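Local structure of first ORF in transposon ISC1904 (Sulfolobus solfataricus, 3ILX) at residues L7-V11 / Q23-E28; I59-S65 / V86-C92; R66-P72 / C92-N98. The protein is probably a DNA-binding serine recombinase of an archaeal transposon, this chain being the piece with the resolvase-type N-terminal domain, thought to support DNA strand exchange. All coordinates share one frame; numbering follows the deposited sequence.

Contact 1: residues L7-V11 / Q23-E28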
loop_
_atom_site.group_PDB
_atom_site.type_symbol
_atom_site.label_atom_id
_atom_site.label_comp_id
_atom_site.label_asym_id
_atom_site.label_seq_id
_atom_site.Cartn_x
_atom_site.Cartn_y
_atom_site.Cartn_z
ATOM N N LEU A 7 -6.053 -4.074 -20.252
ATOM C CA LEU A 7 -7.015 -4.562 -19.271
ATOM C C LEU A 7 -6.273 -5.341 -18.188
ATOM O O LEU A 7 -5.436 -6.192 -18.478
ATOM C CB LEU A 7 -8.063 -5.441 -19.938
ATOM C CG LEU A 7 -8.674 -4.867 -21.213
ATOM C CD1 LEU A 7 -9.680 -5.827 -21.790
ATOM C CD2 LEU A 7 -9.318 -3.514 -20.948
ATOM N N TYR A 8 -6.562 -5.026 -16.933
ATOM C CA TYR A 8 -5.923 -5.750 -15.857
ATOM C C TYR A 8 -6.987 -6.485 -15.047
ATOM O O TYR A 8 -7.936 -5.880 -14.560
ATOM C CB TYR A 8 -5.098 -4.837 -14.955
ATOM C CG TYR A 8 -4.439 -5.675 -13.876
ATOM C CD1 TYR A 8 -3.247 -6.326 -14.124
ATOM C CD2 TYR A 8 -5.062 -5.884 -12.639
ATOM C CE1 TYR A 8 -2.653 -7.128 -13.175
ATOM C CE2 TYR A 8 -4.455 -6.689 -11.658
ATOM C CZ TYR A 8 -3.266 -7.308 -11.934
ATOM O OH TYR A 8 -2.651 -8.112 -10.961
ATOM N N ALA A 9 -6.831 -7.794 -14.895
ATOM C CA ALA A 9 -7.819 -8.555 -14.142
ATOM C C ALA A 9 -7.116 -9.425 -13.110
ATOM O O ALA A 9 -6.032 -9.911 -13.363
ATOM C CB ALA A 9 -8.662 -9.425 -15.072
ATOM N N ARG A 10 -7.760 -9.642 -11.969
ATOM C CA ARG A 10 -7.150 -10.384 -10.870
ATOM C C ARG A 10 -8.221 -11.059 -10.014
ATOM O O ARG A 10 -9.250 -10.457 -9.709
ATOM C CB ARG A 10 -6.312 -9.421 -9.971
ATOM C CG ARG A 10 -5.392 -10.137 -8.911
ATOM C CD ARG A 10 -4.990 -9.249 -7.704
ATOM N NE ARG A 10 -6.125 -8.480 -7.125
ATOM C CZ ARG A 10 -6.909 -8.931 -6.155
ATOM N NH1 ARG A 10 -6.735 -10.168 -5.653
ATOM N NH2 ARG A 10 -7.912 -8.172 -5.727
ATOM N N VAL A 11 -7.962 -12.299 -9.618
ATOM C CA VAL A 11 -8.710 -12.962 -8.560
ATOM C C VAL A 11 -7.715 -13.544 -7.545
ATOM O O VAL A 11 -6.575 -13.902 -7.895
ATOM C CB VAL A 11 -9.664 -14.088 -9.112
ATOM C CG1 VAL A 11 -10.735 -13.505 -10.069
ATOM C CG2 VAL A 11 -8.877 -15.195 -9.805
ATOM N N GLN A 23 -14.231 -12.205 -15.437
ATOM C CA GLN A 23 -13.811 -10.822 -15.198
ATOM C C GLN A 23 -13.206 -10.240 -16.486
ATOM O O GLN A 23 -13.474 -9.094 -16.871
ATOM C CB GLN A 23 -12.797 -10.762 -14.032
ATOM C CG GLN A 23 -12.423 -9.377 -13.541
ATOM C CD GLN A 23 -11.441 -9.430 -12.350
ATOM O OE1 GLN A 23 -10.455 -8.698 -12.328
ATOM N NE2 GLN A 23 -11.700 -10.319 -11.389
ATOM N N VAL A 24 -12.363 -11.034 -17.130
ATOM C CA VAL A 24 -11.768 -10.627 -18.386
ATOM C C VAL A 24 -12.865 -10.308 -19.426
ATOM O O VAL A 24 -12.849 -9.262 -20.088
ATOM C CB VAL A 24 -10.801 -11.708 -18.873
ATOM C CG1 VAL A 24 -10.401 -11.481 -20.325
ATOM C CG2 VAL A 24 -9.565 -11.745 -17.941
ATOM N N LYS A 25 -13.836 -11.200 -19.528
ATOM C CA LYS A 25 -14.909 -11.066 -20.487
ATOM C C LYS A 25 -15.722 -9.828 -20.187
ATOM O O LYS A 25 -16.136 -9.113 -21.105
ATOM C CB LYS A 25 -15.784 -12.312 -20.429
ATOM C CG LYS A 25 -16.694 -12.513 -21.629
ATOM C CD LYS A 25 -17.301 -13.926 -21.638
ATOM C CE LYS A 25 -18.100 -14.204 -20.361
ATOM N NZ LYS A 25 -19.501 -13.675 -20.487
ATOM N N TYR A 26 -15.937 -9.551 -18.905
ATOM C CA TYR A 26 -16.686 -8.356 -18.552
ATOM C C TYR A 26 -15.940 -7.097 -19.022
ATOM O O TYR A 26 -16.543 -6.184 -19.603
ATOM C CB TYR A 26 -16.971 -8.307 -17.053
ATOM C CG TYR A 26 -17.425 -6.938 -16.579
ATOM C CD1 TYR A 26 -18.628 -6.369 -17.035
ATOM C CD2 TYR A 26 -16.644 -6.208 -15.698
ATOM C CE1 TYR A 26 -19.029 -5.095 -16.605
ATOM C CE2 TYR A 26 -17.046 -4.947 -15.254
ATOM C CZ TYR A 26 -18.228 -4.403 -15.708
ATOM O OH TYR A 26 -18.583 -3.151 -15.254
ATOM N N LEU A 27 -14.624 -7.094 -18.791
ATOM C CA LEU A 27 -13.745 -5.990 -19.167
ATOM C C LEU A 27 -13.788 -5.748 -20.660
ATOM O O LEU A 27 -13.934 -4.606 -21.116
ATOM C CB LEU A 27 -12.294 -6.266 -18.721
ATOM C CG LEU A 27 -12.002 -6.163 -17.220
ATOM C CD1 LEU A 27 -10.538 -6.432 -16.962
ATOM C CD2 LEU A 27 -12.366 -4.785 -16.655
ATOM N N GLU A 28 -13.681 -6.833 -21.417
ATOM C CA GLU A 28 -13.694 -6.764 -22.862
ATOM C C GLU A 28 -15.014 -6.242 -23.431
ATOM O O GLU A 28 -15.004 -5.526 -24.432
ATOM C CB GLU A 28 -13.271 -8.116 -23.467
ATOM C CG GLU A 28 -11.810 -8.403 -23.105
ATOM C CD GLU A 28 -11.314 -9.783 -23.482
ATOM O OE1 GLU A 28 -12.134 -10.646 -23.878
ATOM O OE2 GLU A 28 -10.081 -10.003 -23.355
HETATM O O HOH W 1 -10.514 -6.186 -13.403
#

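Contact 2: residues I59-S65 / V86-C92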
loop_
_atom_site.group_PDB
_atom_site.type_symbol
_atom_site.label_atom_id
_atom_site.label_comp_id
_atom_site.label_asym_id
_atom_site.label_seq_id
_atom_site.Cartn_x
_atom_site.Cartn_y
_atom_site.Cartn_z
ATOM N N ILE A 59 4.158 1.001 -17.310
ATOM C CA ILE A 59 3.684 2.375 -17.076
ATOM C C ILE A 59 4.887 3.293 -16.887
ATOM O O ILE A 59 4.993 4.343 -17.524
ATOM C CB ILE A 59 2.765 2.462 -15.837
ATOM C CG1 ILE A 59 1.462 1.704 -16.083
ATOM C CG2 ILE A 59 2.463 3.937 -15.449
ATOM C CD1 ILE A 59 0.653 1.392 -14.801
ATOM N N LEU A 60 5.795 2.865 -16.009
ATOM C CA LEU A 60 7.011 3.592 -15.675
ATOM C C LEU A 60 7.942 3.774 -16.871
ATOM O O LEU A 60 8.715 4.744 -16.910
ATOM C CB LEU A 60 7.759 2.881 -14.545
ATOM C CG LEU A 60 7.173 2.992 -13.131
ATOM C CD1 LEU A 60 7.787 1.926 -12.178
ATOM C CD2 LEU A 60 7.345 4.411 -12.579
ATOM N N ASN A 61 7.869 2.846 -17.828
ATOM C CA ASN A 61 8.618 2.940 -19.077
ATOM C C ASN A 61 7.843 3.661 -20.196
ATOM O O ASN A 61 8.221 3.594 -21.359
ATOM C CB ASN A 61 9.089 1.563 -19.541
ATOM C CG ASN A 61 10.244 1.647 -20.576
ATOM O OD1 ASN A 61 11.028 2.605 -20.594
ATOM N ND2 ASN A 61 10.331 0.653 -21.441
ATOM N N ASN A 62 6.760 4.335 -19.833
ATOM C CA ASN A 62 5.976 5.118 -20.777
ATOM C C ASN A 62 5.388 4.295 -21.912
ATOM O O ASN A 62 5.328 4.764 -23.031
ATOM C CB ASN A 62 6.814 6.277 -21.360
ATOM C CG ASN A 62 7.322 7.216 -20.283
ATOM O OD1 ASN A 62 6.549 7.669 -19.442
ATOM N ND2 ASN A 62 8.623 7.472 -20.275
ATOM N N GLU A 63 4.962 3.073 -21.630
ATOM C CA GLU A 63 4.395 2.214 -22.678
ATOM C C GLU A 63 2.857 2.241 -22.700
ATOM O O GLU A 63 2.229 1.676 -23.584
ATOM C CB GLU A 63 4.868 0.772 -22.508
ATOM C CG GLU A 63 6.340 0.591 -22.747
ATOM C CD GLU A 63 6.845 -0.780 -22.346
ATOM O OE1 GLU A 63 6.316 -1.803 -22.826
ATOM O OE2 GLU A 63 7.803 -0.834 -21.555
ATOM N N VAL A 64 2.270 2.909 -21.716
ATOM C CA VAL A 64 0.856 2.705 -21.388
ATOM C C VAL A 64 0.079 4.011 -21.453
ATOM O O VAL A 64 0.459 5.017 -20.850
ATOM C CB VAL A 64 0.662 2.027 -20.003
ATOM C CG1 VAL A 64 -0.755 1.486 -19.855
ATOM C CG2 VAL A 64 1.648 0.868 -19.809
ATOM N N SER A 65 -1.012 3.977 -22.201
ATOM C CA SER A 65 -1.909 5.108 -22.276
ATOM C C SER A 65 -3.014 4.972 -21.237
ATOM O O SER A 65 -3.440 5.959 -20.621
ATOM C CB SER A 65 -2.526 5.171 -23.666
ATOM O OG SER A 65 -3.673 6.008 -23.671
ATOM N N VAL A 86 1.713 7.816 -9.958
ATOM C CA VAL A 86 2.632 7.247 -10.939
ATOM C C VAL A 86 2.082 7.391 -12.350
ATOM O O VAL A 86 2.772 7.849 -13.263
ATOM C CB VAL A 86 2.923 5.755 -10.623
ATOM C CG1 VAL A 86 3.778 5.123 -11.742
ATOM C CG2 VAL A 86 3.663 5.653 -9.276
ATOM N N CYS A 87 0.818 7.011 -12.523
ATOM C CA CYS A 87 0.185 7.096 -13.845
ATOM C C CYS A 87 0.117 8.527 -14.354
ATOM O O CYS A 87 0.359 8.788 -15.543
ATOM C CB CYS A 87 -1.205 6.483 -13.782
ATOM S SG CYS A 87 -1.098 4.710 -13.657
ATOM N N LYS A 88 -0.206 9.457 -13.455
ATOM C CA LYS A 88 -0.335 10.865 -13.823
ATOM C C LYS A 88 1.006 11.357 -14.387
ATOM O O LYS A 88 1.059 11.961 -15.453
ATOM C CB LYS A 88 -0.822 11.692 -12.631
ATOM C CG LYS A 88 -1.044 13.189 -12.921
ATOM C CD LYS A 88 -1.796 13.900 -11.760
ATOM C CE LYS A 88 -0.965 13.932 -10.471
ATOM N NZ LYS A 88 -1.775 14.184 -9.221
ATOM N N ALA A 89 2.101 11.055 -13.706
ATOM C CA ALA A 89 3.421 11.455 -14.187
ATOM C C ALA A 89 3.834 10.731 -15.481
ATOM O O ALA A 89 4.733 11.184 -16.173
ATOM C CB ALA A 89 4.484 11.230 -13.086
ATOM N N HIS A 90 3.196 9.608 -15.797
ATOM C CA HIS A 90 3.589 8.840 -16.993
ATOM C C HIS A 90 2.529 8.759 -18.083
ATOM O O HIS A 90 2.480 7.778 -18.846
ATOM C CB HIS A 90 4.043 7.442 -16.601
ATOM C CG HIS A 90 5.386 7.424 -15.970
ATOM N ND1 HIS A 90 6.545 7.360 -16.708
ATOM C CD2 HIS A 90 5.762 7.495 -14.674
ATOM C CE1 HIS A 90 7.583 7.377 -15.893
ATOM N NE2 HIS A 90 7.135 7.456 -14.651
ATOM N N ASN A 91 1.682 9.792 -18.128
ATOM C CA ASN A 91 0.721 10.001 -19.202
ATOM C C ASN A 91 -0.224 8.830 -19.349
ATOM O O ASN A 91 -0.667 8.480 -20.441
ATOM C CB ASN A 91 1.450 10.344 -20.512
ATOM C CG ASN A 91 2.302 11.586 -20.378
ATOM O OD1 ASN A 91 1.847 12.599 -19.840
ATOM N ND2 ASN A 91 3.556 11.510 -20.827
ATOM N N CYS A 92 -0.565 8.278 -18.194
ATOM C CA CYS A 92 -1.372 7.099 -18.099
ATOM C C CYS A 92 -2.558 7.387 -17.172
ATOM O O CYS A 92 -2.429 8.089 -16.172
ATOM C CB CYS A 92 -0.502 5.971 -17.514
ATOM S SG CYS A 92 -1.288 4.389 -17.603
HETATM O O HOH W 2 4.692 9.241 -20.782
#

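Contact 3: residues R66-P72 / C92-N98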
loop_
_atom_site.group_PDB
_atom_site.type_symbol
_atom_site.label_atom_id
_atom_site.label_comp_id
_atom_site.label_asym_id
_atom_site.label_seq_id
_atom_site.Cartn_x
_atom_site.Cartn_y
_atom_site.Cartn_z
ATOM N N ARG A 66 -3.491 3.748 -21.047
ATOM C CA ARG A 66 -4.670 3.536 -20.215
ATOM C C ARG A 66 -4.718 2.105 -19.630
ATOM O O ARG A 66 -4.415 1.136 -20.332
ATOM C CB ARG A 66 -5.909 3.830 -21.073
ATOM C CG ARG A 66 -7.155 3.961 -20.302
ATOM C CD ARG A 66 -8.286 4.393 -21.219
ATOM N NE ARG A 66 -8.296 5.817 -21.546
ATOM C CZ ARG A 66 -9.233 6.389 -22.306
ATOM N NH1 ARG A 66 -10.216 5.654 -22.821
ATOM N NH2 ARG A 66 -9.195 7.690 -22.564
ATOM N N VAL A 67 -5.055 1.983 -18.351
ATOM C CA VAL A 67 -5.281 0.668 -17.734
ATOM C C VAL A 67 -6.742 0.628 -17.297
ATOM O O VAL A 67 -7.177 1.529 -16.574
ATOM C CB VAL A 67 -4.469 0.464 -16.450
ATOM C CG1 VAL A 67 -4.687 -0.967 -15.896
ATOM C CG2 VAL A 67 -2.979 0.795 -16.671
ATOM N N ILE A 68 -7.467 -0.405 -17.711
ATOM C CA ILE A 68 -8.861 -0.596 -17.304
ATOM C C ILE A 68 -8.967 -1.817 -16.371
ATOM O O ILE A 68 -8.395 -2.876 -16.625
ATOM C CB ILE A 68 -9.820 -0.700 -18.500
ATOM C CG1 ILE A 68 -9.708 0.556 -19.401
ATOM C CG2 ILE A 68 -11.284 -0.877 -18.016
ATOM C CD1 ILE A 68 -8.850 0.392 -20.578
ATOM N N THR A 69 -9.642 -1.614 -15.247
ATOM C CA THR A 69 -9.805 -2.676 -14.269
ATOM C C THR A 69 -11.240 -2.583 -13.756
ATOM O O THR A 69 -11.911 -1.535 -13.947
ATOM C CB THR A 69 -8.633 -2.631 -13.198
ATOM O OG1 THR A 69 -8.581 -3.860 -12.470
ATOM C CG2 THR A 69 -8.766 -1.453 -12.266
ATOM N N ALA A 70 -11.757 -3.685 -13.200
ATOM C CA ALA A 70 -13.166 -3.724 -12.764
ATOM C C ALA A 70 -13.504 -2.758 -11.608
ATOM O O ALA A 70 -14.569 -2.111 -11.588
ATOM C CB ALA A 70 -13.571 -5.164 -12.415
ATOM N N TYR A 71 -12.600 -2.696 -10.636
ATOM C CA TYR A 71 -12.669 -1.756 -9.519
ATOM C C TYR A 71 -11.273 -1.609 -8.882
ATOM O O TYR A 71 -10.348 -2.403 -9.196
ATOM C CB TYR A 71 -13.773 -2.148 -8.505
ATOM C CG TYR A 71 -13.893 -3.641 -8.262
ATOM C CD1 TYR A 71 -13.117 -4.258 -7.273
ATOM C CD2 TYR A 71 -14.773 -4.439 -9.015
ATOM C CE1 TYR A 71 -13.220 -5.619 -7.021
ATOM C CE2 TYR A 71 -14.856 -5.822 -8.785
ATOM C CZ TYR A 71 -14.060 -6.398 -7.786
ATOM O OH TYR A 71 -14.102 -7.756 -7.497
ATOM N N PRO A 72 -11.101 -0.590 -8.009
ATOM C CA PRO A 72 -9.732 -0.246 -7.587
ATOM C C PRO A 72 -8.945 -1.400 -6.914
ATOM O O PRO A 72 -7.737 -1.579 -7.213
ATOM C CB PRO A 72 -9.940 0.950 -6.626
ATOM C CG PRO A 72 -11.282 1.608 -7.155
ATOM C CD PRO A 72 -12.109 0.384 -7.520
ATOM N N CYS A 92 -0.565 8.278 -18.194
ATOM C CA CYS A 92 -1.372 7.099 -18.099
ATOM C C CYS A 92 -2.558 7.387 -17.172
ATOM O O CYS A 92 -2.429 8.089 -16.172
ATOM C CB CYS A 92 -0.502 5.971 -17.514
ATOM S SG CYS A 92 -1.288 4.389 -17.603
ATOM N N GLU A 93 -3.701 6.813 -17.501
ATOM C CA GLU A 93 -4.924 6.971 -16.727
ATOM C C GLU A 93 -5.378 5.581 -16.319
ATOM O O GLU A 93 -5.330 4.666 -17.113
ATOM C CB GLU A 93 -5.945 7.653 -17.629
ATOM C CG GLU A 93 -7.373 7.287 -17.460
ATOM C CD GLU A 93 -8.225 7.912 -18.552
ATOM O OE1 GLU A 93 -7.786 7.928 -19.751
ATOM O OE2 GLU A 93 -9.333 8.405 -18.214
ATOM N N ILE A 94 -5.735 5.399 -15.057
ATOM C CA ILE A 94 -6.327 4.147 -14.606
ATOM C C ILE A 94 -7.814 4.395 -14.669
ATOM O O ILE A 94 -8.274 5.377 -14.116
ATOM C CB ILE A 94 -5.977 3.814 -13.166
ATOM C CG1 ILE A 94 -4.504 3.441 -13.024
ATOM C CG2 ILE A 94 -6.799 2.640 -12.653
ATOM C CD1 ILE A 94 -3.974 3.923 -11.660
ATOM N N VAL A 95 -8.537 3.508 -15.347
ATOM C CA VAL A 95 -10.000 3.517 -15.391
ATOM C C VAL A 95 -10.519 2.330 -14.595
ATOM O O VAL A 95 -10.067 1.185 -14.788
ATOM C CB VAL A 95 -10.559 3.439 -16.833
ATOM C CG1 VAL A 95 -12.150 3.529 -16.839
ATOM C CG2 VAL A 95 -9.966 4.536 -17.661
ATOM N N VAL A 96 -11.427 2.610 -13.668
ATOM C CA VAL A 96 -12.085 1.577 -12.887
ATOM C C VAL A 96 -13.526 1.604 -13.360
ATOM O O VAL A 96 -14.122 2.690 -13.485
ATOM C CB VAL A 96 -11.915 1.780 -11.330
ATOM C CG1 VAL A 96 -10.446 1.618 -10.892
ATOM C CG2 VAL A 96 -12.386 3.153 -10.871
ATOM N N LEU A 97 -14.082 0.448 -13.707
ATOM C CA LEU A 97 -15.443 0.420 -14.258
ATOM C C LEU A 97 -16.455 0.683 -13.161
ATOM O O LEU A 97 -17.572 1.124 -13.413
ATOM C CB LEU A 97 -15.759 -0.920 -14.926
ATOM C CG LEU A 97 -14.887 -1.321 -16.112
ATOM C CD1 LEU A 97 -15.414 -2.635 -16.667
ATOM C CD2 LEU A 97 -14.856 -0.237 -17.172
ATOM N N ASN A 98 -16.063 0.383 -11.937
ATOM C CA ASN A 98 -16.851 0.795 -10.813
ATOM C C ASN A 98 -15.928 1.402 -9.740
ATOM O O ASN A 98 -14.845 0.860 -9.461
ATOM C CB ASN A 98 -17.668 -0.384 -10.279
ATOM C CG ASN A 98 -18.867 0.075 -9.462
ATOM O OD1 ASN A 98 -18.722 0.727 -8.410
ATOM N ND2 ASN A 98 -20.062 -0.236 -9.953
#

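Contact 1: residues L7-V11 / Q23-E28
The carboxamide of Q23 is the flat group that joins helix to strand, and it lies against the main chain of R10. R10 O sits in the plane of the amide, 3.0 Å from Q23 NE2. The return bond arrives differently: R10 N donates to Q23 OE1 over 2.9 Å from above the carbonyl plane, 42° out of it. Near the two ends of the group lie carbon atoms, A9 CA beside Q23 OE1 and V11 CG1 3.6 Å from Q23 NE2. A water completes the set by donating to both Q23 OE1 and Y8 O.

With CG anti to the backbone N (chi1 -172°) and the chain extended beyond, Q23 spans the whole gap between helix and strand. Glutamine suits this place because it is long and carries a donor and an acceptor together, matching the C=O and N-H of one strand residue.

Further along the helix the contact is apolar. The methyl of A9 meets V24 CG2, with A9 CB and V24 CG2 3.8 Å apart, and also touches L27 CD1; so small a side chain suits a point where the backbones come close. L7 and L27 slide past each other in opposite directions, while the side chains of L7 and E28 cross at about a right angle, L7 CD1 lying 3.6 Å from E28 CG.

R10 O also accepts from R74, and the guanidinium of R10, whose side chain starts away from the helix, forms a salt bridge with E107 and a hydrogen bond with S12. S12 probably corresponds to the nucleophilic serine of family relatives. The two-point grip of Q23 therefore satisfies polar backbone atoms at the strand's end and probably helps to set the backbone from which R10 extends towards that probable active site.

Contact 2: residues I59-S65 / V86-C92
H90 lays its imidazole against the end of helix 50-60, where L60 CA stands over one face in a CH-pi contact, 3.9 Å from the ring centroid. Within the ring plane, H90 ND1 donates to N62 OD1 over 2.8 Å, a nearly straight bond (165°). N62, with positive phi, is the C-prime residue of a Schellman motif, a place that asparagine tolerates well, and a water links its OD1 to N91 ND2.

Deeper in, L60 CD2 rests on V86 CG1 at 3.7 Å. I59 packs beside C87, its CD1 3.9 Å from C87 SG. With chi1 at -170° the thiol of C92 swings away from its own N-H, and C92 SG comes 3.7 Å from V64 CG1; small sulfur-bearing and branched side chains suit this buried seam.

H90 NE2 is hydrogen-bonded to H90 NE2 of the second subunit. Replacing H90 by an alanine is likely to leave N62 OD1 without its ring donor, uncover L60 CA and remove the bond to the second subunit. If ND1 donates in both copies, that bond needs a second proton on one imidazole, so the pair may share a positive charge at the subunit interface.

Contact 3: residues R66-P72 / C92-N98
R66 and E93 run side by side off the same face of the sheet, with guanidinium and carboxylate planes 87° apart. The bend of R66 at chi3 (-79°) turns NE to E93 OE1, 2.8 Å away, in a salt bridge whose hydrogen bond is weak at 126°. The long aliphatic stem of R66 crosses V95, bringing R66 CG 3.9 Å from V95 CG2.

Further along this face I68 and V95 point the same way, and I68 CG2 meets L97 CD2 at 3.7 Å. On the other face T69 and V96 likewise lie alongside each other, T69 CG2 being 3.8 Å from V96 CG1, while T69 OG1 bonds to Y8 O. P72 then crosses V96 at about a right angle. Branched residues suit these positions because they favour extended backbone and cover the sheet.

The main chains hold this register: V67 N donates to E93 O, V95 N to V67 O over 2.7 Å, T69 N to V95 O and L97 N to T69 O. N98 N continues to A70 O beyond the strands. Parallel neighbours joined through helices 72-75 and 80-89, the latter packing on I94, form a beta-alpha-beta crossover, characteristic of the resolvase alpha/beta domain.

Overall arrangement
All three contacts reach one parallel sheet, whose strand order is 36-41, 4-11, 64-69, 93-96. Contact 1 sets helix 19-30 on strand 4-11, and contact 3, its centre about 10 Å away, adds the next two strands: Y8 N lies 2.8 Å from I68 O, while Y26 packs on L97 and L27 on A70. Contact 2 lies at the N-terminal start of strand 64-69 and shares C92 with contact 3, their centres about 13 Å apart. Contacts 1 and 2 do not touch, with centres about 20 Å apart. The probable active site near S12 thus adjoins contact 1, whereas contact 2 faces the second subunit.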